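FAD dependent oxidoreductase (Chelativorans sp. BNC1, PDB 6PXS) acts as iminodiacetate oxidase (IdaA), a flavoprotein of the DadA family that binds FAD and probably uses it to oxidise iminodiacetate. Local coordinates at residues 27-32 with 173-178; 131-136 with 238-243; 199-204 with 324-329. All blocks are in the same frame, centred on the assembly; numbering follows the deposited sequence.

Interaction 1: 27-32 with 173-178; sequences EIIDQN and DYVSLR. With FAD (flavin-adenine dinucleotide), chain E.
I29 lies alongside D173, with its CG2 methyl 3.4 Å from the carbonyl O of D173. That CG2 branch stands anti to the isoleucine's backbone N, on the side of D173. At the far tip, CD1 packs 3.6 Å from V175 CG1. The carboxylate of D173 turns elsewhere: Y174 N donates to D173 OD1 at 2.7 Å from above the carboxylate plane, while OD2 pairs with R171. Q31 CB lies 3.7 Å from D173 O.

The adenine links the two segments further. Q31 N makes a weak hydrogen bond to FAD N3A (3.3 Å), and FAD N6A returns an equally weak one to V175 O, so two separate edges of the adenine are read by backbone atoms. The ring of Y174 runs beside the base, CE1 being 3.4 Å from FAD N6A. An alanine in place of Y174 would probably leave the amino end of the adenine without its aromatic neighbour and deprive H33 of the second subunit of its edge-to-face partner. D30, a residue of the FAD site, has its carboxylate facing the adenosine ribose, modelled too close for its bonding there to be judged; the position is consistent with the acidic residue that follows the second strand in Rossmann-type folds. Its OD1 accepts from A8 N.

Strand 26-29, which runs into this site, is flanked in its sheet by strands 3-6 and 169-171; helix 207-211 packs on Y174 and L177, and strand 183-187 touches V175.

Interaction 2: 131-136 with 238-243; sequences LFPPLR and SGWPVV
F132 and W240 meet as a T-shaped (edge-to-face) pair at the start of the type I beta turn that runs from F132 to L135. The indole presents its edge to the phenyl face, with the planes at 57° and the centroid of its six-membered ring 4.9 Å from that of F132. W240 CE3 makes the approach, standing over one face of the phenyl ring but displaced toward the rim. V243 takes the opposite face. Its CG2 is anti to the carbonyl carbon, beside the backbone N, and meets the phenyl group as a CH-pi contact 3.9 Å from the ring centroid and nearly over its centre. The phenyl ring is therefore held between an aromatic edge and a methyl, and P241 CD lies at its rim in the ring plane.

In W240, chi1 of -70° sets CG beside the backbone N and chi2 of 12° turns the ring, whose six-membered part meets the two prolines of the turn. P133 and P134 both come to it tip to tip. P133 CD sits over the face of the six-membered ring, offset toward the rim and 3.6 Å from W240 CE2. P134 CD instead approaches obliquely, 3.6 Å from W240 CH2.

The turn itself is closed by the backbone bond from L135 N to F132 O, at 2.9 Å, and K129 NZ binds the carbonyl oxygens of P133 and L135. The contact thus packs the loop after helix 127-131 against the entry to strand 242-244, an outermost strand of a four-stranded mixed sheet; M251 of a second sheet adds to the packing around F132, L135 and V243. Near the helix, L131 touches P241 twice: its CB lies 4.0 Å from P241 CG, and its carbonyl O 3.3 Å from P241 CD.

Interaction 3: 199-204 with 324-329; sequences IIVTAG and AGLTIG. With FAD (flavin-adenine dinucleotide), chain E.
I199 and L326 open a parallel pairing that continues through I200 with T327 and V201 with I328. Four backbone hydrogen bonds carry it. T327 N donates to I199 O at 2.8 Å, and T327 O accepts from V201 N at the same length, so T327 bonds to the two residues that flank its bridge partner I200. V201 is used likewise, its O taking G329 N at 3.1 Å. At the start of the pairing I199 N binds G325 O, where the chain has yet to enter the strand.

Weaker CA-H...O contacts fill the spaces between these bonds; in the shortest, I200 CA lies 3.2 Å from T327 O. The axes of the short segments 199-201 and 326-329 approach to 4.7 Å and are 22° from parallel. The two strands are neighbours in the Rossmann-type FAD-binding sheet, with strand 3-6 on the other side of 199-201.

Apolar contacts divide between the two faces. L326 CD1 reaches V201 CG2 at 3.8 Å and, less closely, I199 CG2, on the face that also bears I328. On the other face I200 and T327 lie side by side against helix 336-352.

Polar and cofactor contacts gather beyond the C-terminal end of 199-201. T202 OG1 is hydrogen-bonded to the carbonyl oxygens of G7 and I6. A203 CB approaches FAD N7A at 3.3 Å, and G204 has a positive phi and passes the pyrophosphate where a modelled CB would collide with FAD O3P.

In the fold
Interactions 1 and 3 both reach the same six-stranded FAD-binding sheet, interaction 1 through strand 26-29 alone; their centres are 11 Å apart, and they touch where L177 CD1 packs on V201 CG2 at 4.1 Å. Both are fully buried and both reach the adenosine half of FAD, yet 199-204 with 324-329 is made by regular main-chain bonding, whereas 27-32 with 173-178 is joined by packing and by weak bonds through the adenine, with a second subunit close by. The centre of interaction 2 lies about 40 Å from theirs, across the chain's centre. It is mostly buried but reaches the surface at P133, and it relies on rings and prolines instead of strand pairing or cofactor.

Interaction 1: 27-32 with 173-178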
# COMPACT_ATOMS: atom_id res chain seq x y z
N GLU A 27 4.53 -30.73 -10.31
CA GLU A 27 5.27 -29.92 -9.35
C GLU A 27 5.40 -28.52 -9.92
O GLU A 27 6.10 -28.32 -10.92
CB GLU A 27 6.64 -30.53 -9.05
CG GLU A 27 7.49 -29.71 -8.08
CD GLU A 27 8.82 -30.36 -7.78
OE1 GLU A 27 9.16 -31.36 -8.44
OE2 GLU A 27 9.53 -29.87 -6.87
N ILE A 28 4.74 -27.55 -9.29
CA ILE A 28 4.68 -26.18 -9.79
C ILE A 28 5.61 -25.30 -8.96
O ILE A 28 5.63 -25.39 -7.72
CB ILE A 28 3.23 -25.63 -9.73
CG1 ILE A 28 2.25 -26.67 -10.28
CG2 ILE A 28 3.13 -24.34 -10.52
CD1 ILE A 28 0.80 -26.24 -10.16
N ILE A 29 6.37 -24.45 -9.64
CA ILE A 29 7.27 -23.50 -9.00
C ILE A 29 7.04 -22.14 -9.63
O ILE A 29 7.00 -22.02 -10.86
CB ILE A 29 8.75 -23.92 -9.14
CG1 ILE A 29 8.95 -25.34 -8.59
CG2 ILE A 29 9.65 -22.93 -8.43
CD1 ILE A 29 10.33 -25.90 -8.82
N ASP A 30 6.87 -21.12 -8.79
CA ASP A 30 6.56 -19.77 -9.27
C ASP A 30 7.13 -18.76 -8.30
O ASP A 30 6.76 -18.74 -7.12
CB ASP A 30 5.05 -19.59 -9.42
CG ASP A 30 4.68 -18.19 -9.89
OD1 ASP A 30 4.95 -17.86 -11.07
OD2 ASP A 30 4.12 -17.42 -9.08
N GLN A 31 8.02 -17.90 -8.79
CA GLN A 31 8.62 -16.87 -7.95
C GLN A 31 7.65 -15.73 -7.66
O GLN A 31 7.76 -15.08 -6.61
CB GLN A 31 9.89 -16.33 -8.62
CG GLN A 31 10.59 -15.20 -7.87
CD GLN A 31 11.21 -15.65 -6.56
OE1 GLN A 31 10.55 -16.26 -5.73
NE2 GLN A 31 12.49 -15.33 -6.37
N ASN A 32 6.70 -15.49 -8.56
CA ASN A 32 5.79 -14.35 -8.45
C ASN A 32 6.57 -13.03 -8.51
O ASN A 32 6.47 -12.18 -7.63
CB ASN A 32 4.96 -14.43 -7.16
CG ASN A 32 3.75 -13.51 -7.19
OD1 ASN A 32 2.64 -13.94 -7.47
ND2 ASN A 32 3.98 -12.23 -6.90
N ASP A 173 9.65 -20.20 -5.31
CA ASP A 173 11.07 -20.46 -5.43
C ASP A 173 11.54 -20.00 -6.80
O ASP A 173 10.74 -19.80 -7.72
CB ASP A 173 11.38 -21.95 -5.23
CG ASP A 173 12.84 -22.21 -4.90
OD1 ASP A 173 13.60 -21.23 -4.78
OD2 ASP A 173 13.21 -23.39 -4.76
N TYR A 174 12.85 -19.81 -6.93
CA TYR A 174 13.48 -19.42 -8.18
C TYR A 174 14.39 -20.56 -8.62
O TYR A 174 15.34 -20.91 -7.90
CB TYR A 174 14.28 -18.12 -8.02
CG TYR A 174 14.79 -17.55 -9.32
CD1 TYR A 174 13.96 -16.80 -10.15
CD2 TYR A 174 16.11 -17.74 -9.72
CE1 TYR A 174 14.42 -16.27 -11.34
CE2 TYR A 174 16.58 -17.21 -10.91
CZ TYR A 174 15.74 -16.48 -11.72
OH TYR A 174 16.20 -15.95 -12.90
N VAL A 175 14.11 -21.13 -9.79
CA VAL A 175 14.85 -22.26 -10.32
C VAL A 175 15.56 -21.83 -11.60
O VAL A 175 15.28 -20.77 -12.17
CB VAL A 175 13.95 -23.48 -10.57
CG1 VAL A 175 13.28 -23.93 -9.28
CG2 VAL A 175 12.91 -23.17 -11.64
N SER A 176 16.48 -22.68 -12.04
CA SER A 176 17.27 -22.40 -13.24
C SER A 176 17.31 -23.63 -14.14
O SER A 176 16.59 -24.61 -13.89
CB SER A 176 18.68 -21.96 -12.85
OG SER A 176 19.35 -21.35 -13.94
N LEU A 177 18.14 -23.59 -15.18
CA LEU A 177 18.23 -24.68 -16.14
C LEU A 177 19.68 -24.85 -16.58
O LEU A 177 20.41 -23.87 -16.72
CB LEU A 177 17.35 -24.42 -17.37
CG LEU A 177 15.84 -24.31 -17.13
CD1 LEU A 177 15.14 -23.88 -18.41
CD2 LEU A 177 15.27 -25.63 -16.63
N ARG A 178 20.08 -26.10 -16.80
CA ARG A 178 21.36 -26.40 -17.43
C ARG A 178 21.18 -27.60 -18.36
O ARG A 178 20.27 -28.41 -18.19
CB ARG A 178 22.47 -26.66 -16.40
CG ARG A 178 22.42 -28.01 -15.68
CD ARG A 178 23.75 -28.28 -14.99
NE ARG A 178 23.76 -29.53 -14.23
CZ ARG A 178 24.85 -30.07 -13.70
NH1 ARG A 178 26.03 -29.48 -13.84
NH2 ARG A 178 24.77 -31.22 -13.03
PA FAD E . 3.17 -14.38 -16.31
O1A FAD E . 4.05 -13.21 -16.09
O2A FAD E . 1.74 -14.19 -15.81
O5B FAD E . 3.77 -15.69 -15.68
C5B FAD E . 5.19 -15.84 -15.48
C4B FAD E . 5.43 -16.43 -14.11
O4B FAD E . 6.64 -17.21 -14.12
C3B FAD E . 5.59 -15.39 -12.99
O3B FAD E . 4.92 -15.83 -11.81
C2B FAD E . 7.11 -15.35 -12.80
O2B FAD E . 7.47 -14.94 -11.48
C1B FAD E . 7.46 -16.81 -13.04
N9A FAD E . 8.86 -17.04 -13.41
C8A FAD E . 9.55 -16.49 -14.45
N7A FAD E . 10.80 -16.88 -14.53
C5A FAD E . 10.94 -17.75 -13.46
C6A FAD E . 12.02 -18.51 -12.99
N6A FAD E . 13.23 -18.52 -13.55
N1A FAD E . 11.82 -19.28 -11.89
C2A FAD E . 10.62 -19.29 -11.32
N3A FAD E . 9.52 -18.61 -11.67
C4A FAD E . 9.75 -17.86 -12.76
N1 FAD E . -4.64 -10.39 -22.23
C2 FAD E . -5.92 -10.55 -22.68
O2 FAD E . -6.29 -11.58 -23.25
N3 FAD E . -6.85 -9.54 -22.48
C4 FAD E . -6.61 -8.33 -21.85
O4 FAD E . -7.51 -7.51 -21.73
C4X FAD E . -5.24 -8.18 -21.38
N5 FAD E . -4.93 -7.06 -20.78
C5X FAD E . -3.62 -6.91 -20.34
C6 FAD E . -3.27 -5.73 -19.69
C7 FAD E . -1.98 -5.53 -19.22
C7M FAD E . -1.63 -4.24 -18.52
C8 FAD E . -1.01 -6.53 -19.40
C8M FAD E . 0.40 -6.34 -18.90
C9 FAD E . -1.36 -7.71 -20.04
C9A FAD E . -2.65 -7.91 -20.51
N10 FAD E . -3.04 -9.10 -21.17
C10 FAD E . -4.33 -9.26 -21.62
C1' FAD E . -2.07 -10.18 -21.40
C2' FAD E . -1.98 -11.17 -20.24
O2' FAD E . -2.06 -10.49 -18.99
C3' FAD E . -0.65 -11.91 -20.31
O3' FAD E . -0.37 -12.25 -21.67
C4' FAD E . -0.58 -13.19 -19.49
O4' FAD E . -0.87 -12.88 -18.12
C5' FAD E . 0.78 -13.86 -19.59
O5' FAD E . 0.81 -15.00 -18.72
P FAD E . 2.14 -15.82 -18.51
O1P FAD E . 2.73 -16.17 -19.88
O2P FAD E . 1.96 -16.96 -17.58
O3P FAD E . 3.10 -14.73 -17.85

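Interaction 2: 131-136 with 238-243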
# COMPACT_ATOMS: atom_id res chain seq x y z
N LEU A 131 -26.06 1.70 -22.57
CA LEU A 131 -25.45 0.52 -21.97
C LEU A 131 -24.23 0.83 -21.13
O LEU A 131 -23.94 0.11 -20.17
CB LEU A 131 -25.07 -0.48 -23.06
CG LEU A 131 -26.23 -1.03 -23.89
CD1 LEU A 131 -25.72 -1.73 -25.14
CD2 LEU A 131 -27.08 -1.98 -23.06
N PHE A 132 -23.50 1.90 -21.47
CA PHE A 132 -22.31 2.33 -20.72
C PHE A 132 -22.50 3.81 -20.43
O PHE A 132 -22.00 4.68 -21.16
CB PHE A 132 -21.03 2.06 -21.52
CG PHE A 132 -19.83 1.76 -20.66
CD1 PHE A 132 -18.99 2.78 -20.24
CD2 PHE A 132 -19.54 0.46 -20.27
CE1 PHE A 132 -17.89 2.51 -19.45
CE2 PHE A 132 -18.44 0.19 -19.48
CZ PHE A 132 -17.61 1.21 -19.07
N PRO A 133 -23.22 4.14 -19.36
CA PRO A 133 -23.66 5.53 -19.13
C PRO A 133 -22.54 6.55 -19.29
O PRO A 133 -22.74 7.58 -19.94
CB PRO A 133 -24.18 5.49 -17.68
CG PRO A 133 -24.67 4.10 -17.51
CD PRO A 133 -23.74 3.23 -18.32
N PRO A 134 -21.36 6.33 -18.70
CA PRO A 134 -20.33 7.38 -18.75
C PRO A 134 -19.86 7.74 -20.16
O PRO A 134 -19.13 8.73 -20.30
CB PRO A 134 -19.18 6.81 -17.90
CG PRO A 134 -19.44 5.36 -17.80
CD PRO A 134 -20.92 5.20 -17.85
N LEU A 135 -20.25 6.99 -21.18
CA LEU A 135 -19.84 7.32 -22.54
C LEU A 135 -20.50 8.61 -23.01
O LEU A 135 -21.47 9.09 -22.43
CB LEU A 135 -20.20 6.18 -23.51
CG LEU A 135 -19.36 4.91 -23.44
CD1 LEU A 135 -19.88 3.89 -24.44
CD2 LEU A 135 -17.89 5.19 -23.70
N ARG A 136 -19.95 9.17 -24.09
CA ARG A 136 -20.56 10.34 -24.71
C ARG A 136 -21.83 9.94 -25.45
O ARG A 136 -21.94 8.84 -26.00
CB ARG A 136 -19.59 11.01 -25.68
CG ARG A 136 -18.22 11.32 -25.10
CD ARG A 136 -17.52 12.41 -25.91
NE ARG A 136 -17.60 12.18 -27.35
CZ ARG A 136 -16.68 11.55 -28.08
NH1 ARG A 136 -15.58 11.07 -27.52
NH2 ARG A 136 -16.87 11.40 -29.39
N SER A 238 -22.66 -4.45 -12.92
CA SER A 238 -22.63 -5.86 -13.28
C SER A 238 -23.08 -6.11 -14.72
O SER A 238 -22.73 -7.13 -15.30
CB SER A 238 -23.51 -6.67 -12.33
OG SER A 238 -24.85 -6.20 -12.35
N GLY A 239 -23.87 -5.20 -15.29
CA GLY A 239 -24.39 -5.35 -16.63
C GLY A 239 -23.71 -4.49 -17.68
O GLY A 239 -24.17 -4.48 -18.83
N TRP A 240 -22.66 -3.78 -17.34
CA TRP A 240 -22.02 -2.90 -18.31
C TRP A 240 -21.16 -3.72 -19.27
O TRP A 240 -20.46 -4.65 -18.84
CB TRP A 240 -21.16 -1.85 -17.61
CG TRP A 240 -21.96 -0.83 -16.88
CD1 TRP A 240 -23.30 -0.87 -16.60
CD2 TRP A 240 -21.48 0.41 -16.34
NE1 TRP A 240 -23.67 0.26 -15.92
CE2 TRP A 240 -22.57 1.06 -15.74
CE3 TRP A 240 -20.22 1.02 -16.30
CZ2 TRP A 240 -22.45 2.30 -15.11
CZ3 TRP A 240 -20.10 2.24 -15.67
CH2 TRP A 240 -21.21 2.87 -15.09
N PRO A 241 -21.17 -3.40 -20.56
CA PRO A 241 -20.40 -4.17 -21.54
C PRO A 241 -18.94 -3.73 -21.57
O PRO A 241 -18.51 -2.84 -20.83
CB PRO A 241 -21.11 -3.85 -22.85
CG PRO A 241 -21.59 -2.46 -22.67
CD PRO A 241 -21.97 -2.34 -21.21
N VAL A 242 -18.18 -4.38 -22.44
CA VAL A 242 -16.81 -3.97 -22.73
C VAL A 242 -16.84 -2.87 -23.78
O VAL A 242 -17.77 -2.78 -24.60
CB VAL A 242 -15.98 -5.18 -23.20
CG1 VAL A 242 -14.55 -4.76 -23.51
CG2 VAL A 242 -16.00 -6.28 -22.14
N VAL A 243 -15.82 -2.01 -23.77
CA VAL A 243 -15.70 -0.92 -24.73
C VAL A 243 -14.36 -1.05 -25.43
O VAL A 243 -13.32 -1.21 -24.78
CB VAL A 243 -15.82 0.45 -24.04
CG1 VAL A 243 -15.76 1.57 -25.07
CG2 VAL A 243 -17.12 0.53 -23.24

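Interaction 3: 199-204 with 324-329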
# COMPACT_ATOMS: atom_id res chain seq x y z
N ILE A 199 9.82 -31.08 -18.39
CA ILE A 199 9.84 -29.72 -17.88
C ILE A 199 9.02 -28.84 -18.82
O ILE A 199 9.13 -28.95 -20.04
CB ILE A 199 11.28 -29.18 -17.75
CG1 ILE A 199 12.08 -30.04 -16.78
CG2 ILE A 199 11.26 -27.72 -17.28
CD1 ILE A 199 13.57 -29.72 -16.74
N ILE A 200 8.21 -27.96 -18.23
CA ILE A 200 7.46 -26.95 -18.97
C ILE A 200 7.88 -25.59 -18.44
O ILE A 200 7.84 -25.35 -17.23
CB ILE A 200 5.94 -27.14 -18.82
CG1 ILE A 200 5.52 -28.51 -19.35
CG2 ILE A 200 5.19 -26.04 -19.56
CD1 ILE A 200 4.04 -28.81 -19.18
N VAL A 201 8.29 -24.71 -19.35
CA VAL A 201 8.75 -23.37 -19.00
C VAL A 201 7.69 -22.39 -19.46
O VAL A 201 7.58 -22.07 -20.65
CB VAL A 201 10.12 -23.06 -19.61
CG1 VAL A 201 10.55 -21.64 -19.26
CG2 VAL A 201 11.15 -24.07 -19.12
N THR A 202 6.90 -21.90 -18.50
CA THR A 202 5.89 -20.87 -18.73
C THR A 202 6.28 -19.60 -17.97
O THR A 202 5.45 -18.96 -17.32
CB THR A 202 4.51 -21.35 -18.31
OG1 THR A 202 4.58 -21.88 -16.98
CG2 THR A 202 4.01 -22.43 -19.26
N ALA A 203 7.55 -19.24 -18.05
CA ALA A 203 8.13 -18.14 -17.29
C ALA A 203 7.77 -16.77 -17.86
O ALA A 203 8.29 -15.76 -17.38
CB ALA A 203 9.65 -18.29 -17.24
N GLY A 204 6.90 -16.70 -18.87
CA GLY A 204 6.51 -15.41 -19.39
C GLY A 204 7.71 -14.61 -19.87
O GLY A 204 8.60 -15.13 -20.55
N ALA A 324 15.60 -32.96 -25.26
CA ALA A 324 14.59 -33.87 -24.75
C ALA A 324 14.08 -33.40 -23.39
O ALA A 324 14.81 -32.79 -22.61
CB ALA A 324 15.15 -35.29 -24.63
N GLY A 325 12.81 -33.70 -23.12
CA GLY A 325 12.24 -33.40 -21.83
C GLY A 325 12.05 -31.92 -21.55
O GLY A 325 12.13 -31.50 -20.39
N LEU A 326 11.80 -31.12 -22.59
CA LEU A 326 11.61 -29.69 -22.43
C LEU A 326 10.46 -29.23 -23.31
O LEU A 326 10.35 -29.64 -24.47
CB LEU A 326 12.88 -28.90 -22.78
CG LEU A 326 12.78 -27.38 -22.65
CD1 LEU A 326 12.38 -26.97 -21.25
CD2 LEU A 326 14.10 -26.72 -23.04
N THR A 327 9.60 -28.38 -22.75
CA THR A 327 8.47 -27.81 -23.46
C THR A 327 8.32 -26.36 -23.05
O THR A 327 8.42 -26.03 -21.86
CB THR A 327 7.18 -28.59 -23.16
OG1 THR A 327 7.38 -29.98 -23.43
CG2 THR A 327 6.03 -28.07 -24.01
N ILE A 328 8.08 -25.48 -24.02
CA ILE A 328 8.05 -24.05 -23.80
C ILE A 328 6.68 -23.51 -24.19
O ILE A 328 6.13 -23.88 -25.23
CB ILE A 328 9.16 -23.32 -24.58
CG1 ILE A 328 10.53 -23.84 -24.16
CG2 ILE A 328 9.07 -21.81 -24.37
CD1 ILE A 328 11.68 -23.23 -24.93
N GLY A 329 6.13 -22.64 -23.34
CA GLY A 329 4.96 -21.87 -23.68
C GLY A 329 5.14 -20.42 -23.28
O GLY A 329 5.31 -20.12 -22.10
PA FAD E . 3.17 -14.38 -16.31
O1A FAD E . 4.05 -13.21 -16.09
O2A FAD E . 1.74 -14.19 -15.81
O5B FAD E . 3.77 -15.69 -15.68
C5B FAD E . 5.19 -15.84 -15.48
C4B FAD E . 5.43 -16.43 -14.11
O4B FAD E . 6.64 -17.21 -14.12
C3B FAD E . 5.59 -15.39 -12.99
O3B FAD E . 4.92 -15.83 -11.81
C2B FAD E . 7.11 -15.35 -12.80
O2B FAD E . 7.47 -14.94 -11.48
C1B FAD E . 7.46 -16.81 -13.04
N9A FAD E . 8.86 -17.04 -13.41
C8A FAD E . 9.55 -16.49 -14.45
N7A FAD E . 10.80 -16.88 -14.53
C5A FAD E . 10.94 -17.75 -13.46
C6A FAD E . 12.02 -18.51 -12.99
N6A FAD E . 13.23 -18.52 -13.55
N1A FAD E . 11.82 -19.28 -11.89
C2A FAD E . 10.62 -19.29 -11.32
N3A FAD E . 9.52 -18.61 -11.67
C4A FAD E . 9.75 -17.86 -12.76
N1 FAD E . -4.64 -10.39 -22.23
C2 FAD E . -5.92 -10.55 -22.68
O2 FAD E . -6.29 -11.58 -23.25
N3 FAD E . -6.85 -9.54 -22.48
C4 FAD E . -6.61 -8.33 -21.85
O4 FAD E . -7.51 -7.51 -21.73
C4X FAD E . -5.24 -8.18 -21.38
N5 FAD E . -4.93 -7.06 -20.78
C5X FAD E . -3.62 -6.91 -20.34
C6 FAD E . -3.27 -5.73 -19.69
C7 FAD E . -1.98 -5.53 -19.22
C7M FAD E . -1.63 -4.24 -18.52
C8 FAD E . -1.01 -6.53 -19.40
C8M FAD E . 0.40 -6.34 -18.90
C9 FAD E . -1.36 -7.71 -20.04
C9A FAD E . -2.65 -7.91 -20.51
N10 FAD E . -3.04 -9.10 -21.17
C10 FAD E . -4.33 -9.26 -21.62
C1' FAD E . -2.07 -10.18 -21.40
C2' FAD E . -1.98 -11.17 -20.24
O2' FAD E . -2.06 -10.49 -18.99
C3' FAD E . -0.65 -11.91 -20.31
O3' FAD E . -0.37 -12.25 -21.67
C4' FAD E . -0.58 -13.19 -19.49
O4' FAD E . -0.87 -12.88 -18.12
C5' FAD E . 0.78 -13.86 -19.59
O5' FAD E . 0.81 -15.00 -18.72
P FAD E . 2.14 -15.82 -18.51
O1P FAD E . 2.73 -16.17 -19.88
O2P FAD E . 1.96 -16.96 -17.58
O3P FAD E . 3.10 -14.73 -17.85